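PDB 1WIW: glucose-6-phosphate isomerase like protein from Thermus thermophilus, which probably interconverts phosphorylated sugars as a glucose-6-phosphate and mannose-6-phosphate isomerase built from sugar isomerase (SIS) domains. Local coordinates for residues P165-E176 and S191-F202; D214-G222 and L234-V244. All coordinates share one frame; numbering follows the deposited sequence.

Contact 1. Residues P165-E176 and S191-F202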
loop_
_atom_site.group_PDB
_atom_site.type_symbol
_atom_site.label_atom_id
_atom_site.label_comp_id
_atom_site.label_asym_id
_atom_site.label_seq_id
_atom_site.Cartn_x
_atom_site.Cartn_y
_atom_site.Cartn_z
ATOM N N PRO B 165 -7.255 5.041 -12.553
ATOM C CA PRO B 165 -7.817 5.502 -11.283
ATOM C C PRO B 165 -6.841 5.549 -10.116
ATOM O O PRO B 165 -5.987 4.674 -9.947
ATOM C CB PRO B 165 -8.986 4.538 -11.042
ATOM C CG PRO B 165 -8.566 3.300 -11.745
ATOM C CD PRO B 165 -7.901 3.796 -13.005
ATOM N N LEU B 166 -6.975 6.606 -9.325
ATOM C CA LEU B 166 -6.156 6.822 -8.144
ATOM C C LEU B 166 -7.129 6.830 -6.968
ATOM O O LEU B 166 -7.890 7.784 -6.798
ATOM C CB LEU B 166 -5.427 8.165 -8.252
ATOM C CG LEU B 166 -4.732 8.730 -7.008
ATOM C CD1 LEU B 166 -3.796 7.699 -6.401
ATOM C CD2 LEU B 166 -3.976 10.002 -7.395
ATOM N N PHE B 167 -7.111 5.762 -6.171
ATOM C CA PHE B 167 -8.010 5.637 -5.028
ATOM C C PHE B 167 -7.397 6.144 -3.729
ATOM O O PHE B 167 -6.282 5.761 -3.370
ATOM C CB PHE B 167 -8.430 4.178 -4.834
ATOM C CG PHE B 167 -9.090 3.565 -6.035
ATOM C CD1 PHE B 167 -8.439 2.592 -6.782
ATOM C CD2 PHE B 167 -10.369 3.949 -6.411
ATOM C CE1 PHE B 167 -9.059 2.005 -7.888
ATOM C CE2 PHE B 167 -10.996 3.370 -7.514
ATOM C CZ PHE B 167 -10.337 2.395 -8.253
ATOM N N TYR B 168 -8.142 6.997 -3.027
ATOM C CA TYR B 168 -7.703 7.568 -1.753
ATOM C C TYR B 168 -8.849 7.440 -0.739
ATOM O O TYR B 168 -9.933 7.982 -0.951
ATOM C CB TYR B 168 -7.327 9.042 -1.935
ATOM C CG TYR B 168 -6.845 9.721 -0.669
ATOM C CD1 TYR B 168 -7.274 11.007 -0.340
ATOM C CD2 TYR B 168 -5.978 9.070 0.212
ATOM C CE1 TYR B 168 -6.855 11.629 0.840
ATOM C CE2 TYR B 168 -5.555 9.684 1.392
ATOM C CZ TYR B 168 -6.000 10.962 1.698
ATOM O OH TYR B 168 -5.611 11.559 2.878
ATOM N N SER B 169 -8.603 6.709 0.348
ATOM C CA SER B 169 -9.608 6.485 1.385
ATOM C C SER B 169 -9.115 6.868 2.778
ATOM O O SER B 169 -8.667 6.018 3.549
ATOM C CB SER B 169 -10.034 5.016 1.395
ATOM O OG SER B 169 -8.923 4.164 1.640
ATOM N N PRO B 170 -9.211 8.158 3.120
ATOM C CA PRO B 170 -8.791 8.717 4.410
ATOM C C PRO B 170 -9.421 8.043 5.633
ATOM O O PRO B 170 -8.747 7.825 6.638
ATOM C CB PRO B 170 -9.215 10.185 4.307
ATOM C CG PRO B 170 -9.186 10.460 2.851
ATOM C CD PRO B 170 -9.775 9.208 2.255
ATOM N N LEU B 171 -10.715 7.727 5.552
ATOM C CA LEU B 171 -11.410 7.108 6.679
ATOM C C LEU B 171 -10.748 5.805 7.111
ATOM O O LEU B 171 -10.846 5.406 8.270
ATOM C CB LEU B 171 -12.887 6.859 6.346
ATOM C CG LEU B 171 -13.303 5.598 5.585
ATOM C CD1 LEU B 171 -14.819 5.405 5.709
ATOM C CD2 LEU B 171 -12.880 5.705 4.127
ATOM N N PHE B 172 -10.078 5.146 6.173
ATOM C CA PHE B 172 -9.380 3.894 6.446
ATOM C C PHE B 172 -8.486 3.628 5.239
ATOM O O PHE B 172 -8.954 3.155 4.198
ATOM C CB PHE B 172 -10.382 2.755 6.626
ATOM C CG PHE B 172 -9.776 1.499 7.173
ATOM C CD1 PHE B 172 -9.853 0.311 6.464
ATOM C CD2 PHE B 172 -9.139 1.502 8.409
ATOM C CE1 PHE B 172 -9.308 -0.861 6.976
ATOM C CE2 PHE B 172 -8.590 0.335 8.931
ATOM C CZ PHE B 172 -8.677 -0.852 8.209
ATOM N N ARG B 173 -7.200 3.942 5.384
ATOM C CA ARG B 173 -6.244 3.793 4.293
ATOM C C ARG B 173 -6.173 2.411 3.643
ATOM O O ARG B 173 -6.002 2.311 2.428
ATOM C CB ARG B 173 -4.848 4.235 4.754
ATOM C CG ARG B 173 -4.755 5.718 5.139
ATOM C CD ARG B 173 -5.160 6.641 3.989
ATOM N NE ARG B 173 -4.373 6.385 2.786
ATOM C CZ ARG B 173 -3.131 6.816 2.588
ATOM N NH1 ARG B 173 -2.500 6.514 1.458
ATOM N NH2 ARG B 173 -2.528 7.571 3.503
ATOM N N PRO B 174 -6.301 1.329 4.431
ATOM C CA PRO B 174 -6.234 0.003 3.803
ATOM C C PRO B 174 -7.336 -0.265 2.773
ATOM O O PRO B 174 -7.236 -1.209 1.987
ATOM C CB PRO B 174 -6.299 -0.946 4.995
ATOM C CG PRO B 174 -5.599 -0.168 6.071
ATOM C CD PRO B 174 -6.205 1.213 5.899
ATOM N N LEU B 175 -8.383 0.560 2.768
ATOM C CA LEU B 175 -9.468 0.374 1.807
ATOM C C LEU B 175 -8.950 0.552 0.375
ATOM O O LEU B 175 -9.363 -0.173 -0.533
ATOM C CB LEU B 175 -10.611 1.365 2.067
ATOM C CG LEU B 175 -11.730 1.395 1.006
ATOM C CD1 LEU B 175 -12.379 0.017 0.884
ATOM C CD2 LEU B 175 -12.775 2.446 1.381
ATOM N N GLU B 176 -8.045 1.510 0.182
ATOM C CA GLU B 176 -7.469 1.790 -1.140
ATOM C C GLU B 176 -6.895 0.523 -1.768
ATOM O O GLU B 176 -7.157 0.216 -2.934
ATOM C CB GLU B 176 -6.358 2.838 -1.016
ATOM C CG GLU B 176 -6.838 4.162 -0.458
ATOM C CD GLU B 176 -5.718 4.995 0.134
ATOM O OE1 GLU B 176 -6.016 6.088 0.646
ATOM O OE2 GLU B 176 -4.548 4.559 0.092
ATOM N N SER B 191 -4.772 0.312 -11.500
ATOM C CA SER B 191 -5.156 1.474 -10.706
ATOM C C SER B 191 -4.051 1.656 -9.678
ATOM O O SER B 191 -3.195 0.782 -9.522
ATOM C CB SER B 191 -6.498 1.257 -9.994
ATOM O OG SER B 191 -6.427 0.208 -9.041
ATOM N N LEU B 192 -4.038 2.789 -8.989
ATOM C CA LEU B 192 -3.007 2.976 -7.980
ATOM C C LEU B 192 -3.515 3.623 -6.715
ATOM O O LEU B 192 -4.626 4.151 -6.660
ATOM C CB LEU B 192 -1.834 3.800 -8.507
ATOM C CG LEU B 192 -2.019 5.309 -8.581
ATOM C CD1 LEU B 192 -0.656 5.999 -8.518
ATOM C CD2 LEU B 192 -2.769 5.657 -9.848
ATOM N N THR B 193 -2.652 3.584 -5.712
ATOM C CA THR B 193 -2.919 4.126 -4.396
ATOM C C THR B 193 -1.778 5.057 -4.018
ATOM O O THR B 193 -0.645 4.882 -4.469
ATOM C CB THR B 193 -2.979 2.983 -3.367
ATOM O OG1 THR B 193 -4.175 2.223 -3.583
ATOM C CG2 THR B 193 -2.957 3.520 -1.950
ATOM N N PRO B 194 -2.065 6.080 -3.206
ATOM C CA PRO B 194 -0.986 6.988 -2.813
ATOM C C PRO B 194 -0.215 6.350 -1.663
ATOM O O PRO B 194 -0.669 5.372 -1.071
ATOM C CB PRO B 194 -1.733 8.245 -2.388
ATOM C CG PRO B 194 -3.008 7.691 -1.818
ATOM C CD PRO B 194 -3.381 6.617 -2.816
ATOM N N PRO B 195 0.974 6.871 -1.352
ATOM C CA PRO B 195 1.762 6.312 -0.252
ATOM C C PRO B 195 1.199 6.785 1.094
ATOM O O PRO B 195 0.199 7.502 1.137
ATOM C CB PRO B 195 3.164 6.860 -0.532
ATOM C CG PRO B 195 2.873 8.193 -1.149
ATOM C CD PRO B 195 1.761 7.858 -2.116
ATOM N N PRO B 196 1.818 6.369 2.211
ATOM C CA PRO B 196 1.341 6.790 3.530
ATOM C C PRO B 196 1.113 8.299 3.631
ATOM O O PRO B 196 0.073 8.733 4.122
ATOM C CB PRO B 196 2.439 6.296 4.451
ATOM C CG PRO B 196 2.786 4.978 3.821
ATOM C CD PRO B 196 2.844 5.315 2.342
ATOM N N SER B 197 2.088 9.091 3.183
ATOM C CA SER B 197 1.960 10.549 3.195
ATOM C C SER B 197 1.254 10.900 1.895
ATOM O O SER B 197 1.876 11.384 0.947
ATOM C CB SER B 197 3.338 11.227 3.228
ATOM O OG SER B 197 4.049 10.915 4.413
ATOM N N ALA B 198 -0.051 10.648 1.857
ATOM C CA ALA B 198 -0.846 10.880 0.660
ATOM C C ALA B 198 -0.938 12.312 0.139
ATOM O O ALA B 198 -0.719 12.555 -1.048
ATOM C CB ALA B 198 -2.249 10.318 0.866
ATOM N N LEU B 199 -1.264 13.263 1.007
ATOM C CA LEU B 199 -1.412 14.645 0.562
ATOM C C LEU B 199 -0.118 15.240 -0.006
ATOM O O LEU B 199 -0.152 15.969 -0.993
ATOM C CB LEU B 199 -1.955 15.510 1.706
ATOM C CG LEU B 199 -3.289 15.025 2.295
ATOM C CD1 LEU B 199 -3.777 16.009 3.347
ATOM C CD2 LEU B 199 -4.330 14.881 1.190
ATOM N N GLU B 200 1.015 14.930 0.610
ATOM C CA GLU B 200 2.296 15.435 0.118
ATOM C C GLU B 200 2.503 14.890 -1.297
ATOM O O GLU B 200 2.972 15.594 -2.190
ATOM C CB GLU B 200 3.438 14.970 1.031
ATOM C CG GLU B 200 3.334 15.484 2.464
ATOM C CD GLU B 200 3.695 16.954 2.597
ATOM O OE1 GLU B 200 3.736 17.659 1.564
ATOM O OE2 GLU B 200 3.931 17.407 3.739
ATOM N N PHE B 201 2.137 13.624 -1.477
ATOM C CA PHE B 201 2.251 12.937 -2.753
ATOM C C PHE B 201 1.438 13.664 -3.831
ATOM O O PHE B 201 1.926 13.905 -4.945
ATOM C CB PHE B 201 1.747 11.500 -2.581
ATOM C CG PHE B 201 1.689 10.707 -3.855
ATOM C CD1 PHE B 201 2.849 10.209 -4.438
ATOM C CD2 PHE B 201 0.466 10.434 -4.458
ATOM C CE1 PHE B 201 2.792 9.446 -5.605
ATOM C CE2 PHE B 201 0.397 9.673 -5.625
ATOM C CZ PHE B 201 1.566 9.179 -6.198
ATOM N N PHE B 202 0.201 14.018 -3.495
ATOM C CA PHE B 202 -0.674 14.709 -4.437
ATOM C C PHE B 202 -0.082 16.049 -4.877
ATOM O O PHE B 202 -0.223 16.449 -6.026
ATOM C CB PHE B 202 -2.045 14.948 -3.799
ATOM C CG PHE B 202 -2.773 13.685 -3.412
ATOM C CD1 PHE B 202 -3.752 13.716 -2.425
ATOM C CD2 PHE B 202 -2.498 12.474 -4.047
ATOM C CE1 PHE B 202 -4.454 12.556 -2.072
ATOM C CE2 PHE B 202 -3.192 11.309 -3.703
ATOM C CZ PHE B 202 -4.174 11.353 -2.711
#

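Contact 2. Residues D214-G222 and L234-V244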
loop_
_atom_site.group_PDB
_atom_site.type_symbol
_atom_site.label_atom_id
_atom_site.label_comp_id
_atom_site.label_asym_id
_atom_site.label_seq_id
_atom_site.Cartn_x
_atom_site.Cartn_y
_atom_site.Cartn_z
ATOM N N ASP B 214 -2.382 6.311 -19.150
ATOM C CA ASP B 214 -3.674 6.977 -19.302
ATOM C C ASP B 214 -3.816 8.122 -18.306
ATOM O O ASP B 214 -3.149 8.140 -17.267
ATOM C CB ASP B 214 -4.819 5.983 -19.069
ATOM C CG ASP B 214 -4.717 4.751 -19.946
ATOM O OD1 ASP B 214 -4.633 4.904 -21.182
ATOM O OD2 ASP B 214 -4.725 3.630 -19.397
ATOM N N PRO B 215 -4.695 9.096 -18.605
ATOM C CA PRO B 215 -4.889 10.225 -17.691
ATOM C C PRO B 215 -5.445 9.741 -16.352
ATOM O O PRO B 215 -6.213 8.779 -16.301
ATOM C CB PRO B 215 -5.868 11.122 -18.450
ATOM C CG PRO B 215 -6.645 10.146 -19.282
ATOM C CD PRO B 215 -5.572 9.216 -19.783
ATOM N N LEU B 216 -5.057 10.407 -15.272
ATOM C CA LEU B 216 -5.506 10.019 -13.939
ATOM C C LEU B 216 -6.958 10.371 -13.624
ATOM O O LEU B 216 -7.498 11.363 -14.110
ATOM C CB LEU B 216 -4.601 10.654 -12.884
ATOM C CG LEU B 216 -3.162 10.141 -12.796
ATOM C CD1 LEU B 216 -2.346 11.070 -11.918
ATOM C CD2 LEU B 216 -3.152 8.721 -12.235
ATOM N N ALA B 217 -7.580 9.535 -12.804
ATOM C CA ALA B 217 -8.949 9.743 -12.357
ATOM C C ALA B 217 -8.887 9.583 -10.841
ATOM O O ALA B 217 -8.778 8.468 -10.326
ATOM C CB ALA B 217 -9.877 8.695 -12.960
ATOM N N ALA B 218 -8.924 10.698 -10.126
ATOM C CA ALA B 218 -8.872 10.639 -8.676
ATOM C C ALA B 218 -10.219 10.174 -8.143
ATOM O O ALA B 218 -11.266 10.664 -8.569
ATOM C CB ALA B 218 -8.521 12.002 -8.108
ATOM N N VAL B 219 -10.188 9.213 -7.227
ATOM C CA VAL B 219 -11.421 8.700 -6.636
ATOM C C VAL B 219 -11.299 8.815 -5.127
ATOM O O VAL B 219 -10.614 8.016 -4.491
ATOM C CB VAL B 219 -11.661 7.223 -7.012
ATOM C CG1 VAL B 219 -12.981 6.748 -6.430
ATOM C CG2 VAL B 219 -11.669 7.066 -8.523
ATOM N N LEU B 220 -11.949 9.825 -4.558
ATOM C CA LEU B 220 -11.892 10.034 -3.117
ATOM C C LEU B 220 -12.992 9.205 -2.460
ATOM O O LEU B 220 -14.178 9.440 -2.674
ATOM C CB LEU B 220 -12.059 11.523 -2.796
ATOM C CG LEU B 220 -11.133 12.448 -3.598
ATOM C CD1 LEU B 220 -11.334 13.890 -3.169
ATOM C CD2 LEU B 220 -9.679 12.032 -3.398
ATOM N N LEU B 221 -12.581 8.224 -1.668
ATOM C CA LEU B 221 -13.512 7.329 -1.000
ATOM C C LEU B 221 -13.896 7.752 0.418
ATOM O O LEU B 221 -13.078 7.694 1.335
ATOM C CB LEU B 221 -12.908 5.917 -0.961
ATOM C CG LEU B 221 -12.624 5.297 -2.329
ATOM C CD1 LEU B 221 -11.748 4.067 -2.178
ATOM C CD2 LEU B 221 -13.949 4.949 -2.989
ATOM N N GLY B 222 -15.140 8.179 0.593
ATOM C CA GLY B 222 -15.602 8.550 1.922
ATOM C C GLY B 222 -15.349 9.967 2.414
ATOM O O GLY B 222 -14.669 10.752 1.761
ATOM N N LEU B 234 -5.962 17.971 -5.714
ATOM C CA LEU B 234 -6.129 17.207 -6.951
ATOM C C LEU B 234 -6.972 17.873 -8.033
ATOM O O LEU B 234 -6.792 17.608 -9.221
ATOM C CB LEU B 234 -6.728 15.836 -6.629
ATOM C CG LEU B 234 -5.917 14.952 -5.682
ATOM C CD1 LEU B 234 -6.708 13.706 -5.332
ATOM C CD2 LEU B 234 -4.610 14.578 -6.339
ATOM N N GLU B 235 -7.891 18.733 -7.619
ATOM C CA GLU B 235 -8.790 19.409 -8.546
ATOM C C GLU B 235 -8.093 19.940 -9.804
ATOM O O GLU B 235 -8.519 19.671 -10.927
ATOM C CB GLU B 235 -9.501 20.549 -7.814
ATOM C CG GLU B 235 -10.895 20.838 -8.326
ATOM C CD GLU B 235 -11.603 21.899 -7.507
ATOM O OE1 GLU B 235 -11.805 21.679 -6.292
ATOM O OE2 GLU B 235 -11.954 22.955 -8.075
ATOM N N SER B 236 -7.013 20.684 -9.605
ATOM C CA SER B 236 -6.262 21.268 -10.711
ATOM C C SER B 236 -5.192 20.350 -11.294
ATOM O O SER B 236 -4.632 20.640 -12.355
ATOM C CB SER B 236 -5.586 22.550 -10.233
ATOM O OG SER B 236 -4.768 22.277 -9.105
ATOM N N ARG B 237 -4.913 19.242 -10.615
ATOM C CA ARG B 237 -3.861 18.342 -11.067
ATOM C C ARG B 237 -4.245 17.063 -11.811
ATOM O O ARG B 237 -3.393 16.462 -12.462
ATOM C CB ARG B 237 -2.959 17.999 -9.875
ATOM C CG ARG B 237 -2.296 19.229 -9.243
ATOM C CD ARG B 237 -1.430 18.856 -8.045
ATOM N NE ARG B 237 -0.673 19.993 -7.522
ATOM C CZ ARG B 237 -1.199 21.013 -6.847
ATOM N NH1 ARG B 237 -2.501 21.059 -6.595
ATOM N NH2 ARG B 237 -0.418 21.993 -6.419
ATOM N N VAL B 238 -5.501 16.637 -11.734
ATOM C CA VAL B 238 -5.885 15.414 -12.434
ATOM C C VAL B 238 -6.932 15.636 -13.519
ATOM O O VAL B 238 -7.664 16.624 -13.502
ATOM C CB VAL B 238 -6.397 14.329 -11.451
ATOM C CG1 VAL B 238 -5.371 14.117 -10.338
ATOM C CG2 VAL B 238 -7.744 14.722 -10.884
ATOM N N ASP B 239 -6.993 14.692 -14.454
ATOM C CA ASP B 239 -7.924 14.748 -15.577
ATOM C C ASP B 239 -9.387 14.720 -15.129
ATOM O O ASP B 239 -10.215 15.463 -15.656
ATOM C CB ASP B 239 -7.650 13.575 -16.524
ATOM C CG ASP B 239 -8.359 13.722 -17.857
ATOM O OD1 ASP B 239 -9.044 12.764 -18.276
ATOM O OD2 ASP B 239 -8.225 14.790 -18.489
ATOM N N ALA B 240 -9.700 13.859 -14.165
ATOM C CA ALA B 240 -11.061 13.734 -13.645
ATOM C C ALA B 240 -11.017 13.415 -12.160
ATOM O O ALA B 240 -10.067 12.801 -11.677
ATOM C CB ALA B 240 -11.811 12.637 -14.386
ATOM N N LEU B 241 -12.050 13.831 -11.436
ATOM C CA LEU B 241 -12.115 13.594 -10.002
ATOM C C LEU B 241 -13.517 13.192 -9.554
ATOM O O LEU B 241 -14.502 13.831 -9.922
ATOM C CB LEU B 241 -11.664 14.853 -9.251
ATOM C CG LEU B 241 -11.731 14.859 -7.720
ATOM C CD1 LEU B 241 -11.154 13.574 -7.163
ATOM C CD2 LEU B 241 -10.959 16.056 -7.185
ATOM N N ALA B 242 -13.596 12.132 -8.754
ATOM C CA ALA B 242 -14.877 11.651 -8.254
ATOM C C ALA B 242 -14.872 11.535 -6.731
ATOM O O ALA B 242 -13.910 11.049 -6.139
ATOM C CB ALA B 242 -15.195 10.293 -8.867
ATOM N N GLU B 243 -15.942 12.001 -6.100
ATOM C CA GLU B 243 -16.071 11.903 -4.650
ATOM C C GLU B 243 -17.125 10.831 -4.402
ATOM O O GLU B 243 -18.287 11.015 -4.749
ATOM C CB GLU B 243 -16.535 13.234 -4.049
ATOM C CG GLU B 243 -15.612 14.407 -4.342
ATOM C CD GLU B 243 -16.154 15.720 -3.803
ATOM O OE1 GLU B 243 -16.230 15.874 -2.565
ATOM O OE2 GLU B 243 -16.513 16.593 -4.619
ATOM N N VAL B 244 -16.719 9.705 -3.825
ATOM C CA VAL B 244 -17.661 8.622 -3.562
ATOM C C VAL B 244 -18.166 8.701 -2.128
ATOM O O VAL B 244 -17.392 8.573 -1.180
ATOM C CB VAL B 244 -17.012 7.230 -3.776
ATOM C CG1 VAL B 244 -18.075 6.140 -3.659
ATOM C CG2 VAL B 244 -16.319 7.173 -5.135
#

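Contact 1. Residues P165-E176 and S191-F202
Leu166 and Leu192 form a single backbone bridge at the edge of the parallel sheet in the C-terminal SIS domain, where the extended run 191-195, whose first three residues lie beside strand 164-168, leads towards helix 198-204. Two nearly straight bonds define it: Leu192 N to Pro165 O (2.9 Å) and Phe167 N to Leu192 O (3.0 Å). Beyond the bridge the backbones part, and side chains take over. The Tyr168 ring fits between Pro170 and Phe202. With CG turned anti to the backbone N (chi1 -179°), it reaches the start of the helix, where Ala198 CB lies 3.4 Å from its CE2. Phe202 sets its edge against one ring face, a T-shaped pair with centroids 5.1 Å apart and planes at 83°; Pro170 CG covers the opposite face. Leu166 sends CD1 to Leu192 CG and CD2 to Phe202 CE2.

Arg173 closes the far end. Bends at chi2 and chi3 lay its guanidinium edge-on to the proline run: NH1 donates to Pro195 O and NH2 to Pro196 O, both at 2.9 Å. Both acceptors lie close to the guanidinium plane, although each nitrogen stands out of its acceptor's carbonyl plane. NE forms a salt bridge to Glu176 OE1 (2.7 Å), which also accepts from Ser169 N, so the carboxylate helps to hold the arginine. An alanine here would remove both carbonyl grips and is likely to leave the proline run freer to shift and Glu176 without its charge partner.

Gln180 of the second subunit bonds through NE2 to Thr193 O. Within the chain, strand 216-221 bonds to the other edge of strand 164-168, helix 225-234 packs on Tyr168 and Phe202, and helix 251-272 meets Phe167.

Contact 2. Residues D214-G222 and L234-V244
Strands 216-221 and 240-244 are the two parallel strands of a beta-alpha-beta unit, joined through helix 225-234. The axes of these short segments come within 4.5 Å, at 15°, and Ala217 to Leu221 pair in order with Ala240 to Val244. Backbone bonds alternate along the seam, from Ala218 N to Ala240 O, through Ala242 N to Ala218 O (2.8 Å), to Gly222 N on Val244 O (2.9 Å). The bond at the strand start, Ala240 N to Leu216 O, is weak.

On the sheet face carrying Ala218, Leu220 and Leu241, packing is close. Leu241 places CG anti to the backbone N (chi1 176°), and its CD1 then presses on Ala218 CB at 3.2 Å, tighter than normal carbon contact, while also meeting Leu220 CG at 3.7 Å. Leu234 CD1, from the end of the connecting helix, approaches Ala218 CB at 3.7 Å and Leu220 CD2 at 3.9 Å; the two leucines run antiparallel alongside one another. Val244 lies on the other face, with CG2 against Val219 CG1 (3.6 Å) and Leu221 CD2. Helix 251-272 packs over this valine pair, and Leu160 of helix 152-160 also reaches Val219.

At the strand starts, Asp239 lies beside Pro215 and is salt-bridged to Arg163. Towards the other end, Glu243 is salt-bridged to Lys231 of the connecting helix.

Gly222 has a positive phi (86°), at which a CB would collide with the carbonyl oxygen of Leu221. It follows directly on the strand and begins a possible GxGxxA strand-turn-helix sequence, consistent with the Rossmann-like alpha/beta layering of SIS domains.

Overall arrangement
Contacts 1 and 2 are built on one three-stranded parallel sheet, with strand 216-221 in the middle. Contact 1 extends the edge at strand 164-168, and contact 2 forms the edge at strand 240-244; their centres are about 11 Å apart. Probable hydrogen bonds stitch them together: Leu166 O to Val219 N (2.7 Å) and Tyr168 O to Leu221 N (2.8 Å). Packing adds to this, with Leu171 CD2 3.4 Å from Leu221 O and Phe202 O 3.4 Å from Arg237 CD. In sequence they follow in series, helix 198-204 leading towards strand 216-221. The side chain of Tyr168 lies near, without touching, the possible glycine-rich turn begun by Gly222 of contact 2. Both contacts also touch the second subunit.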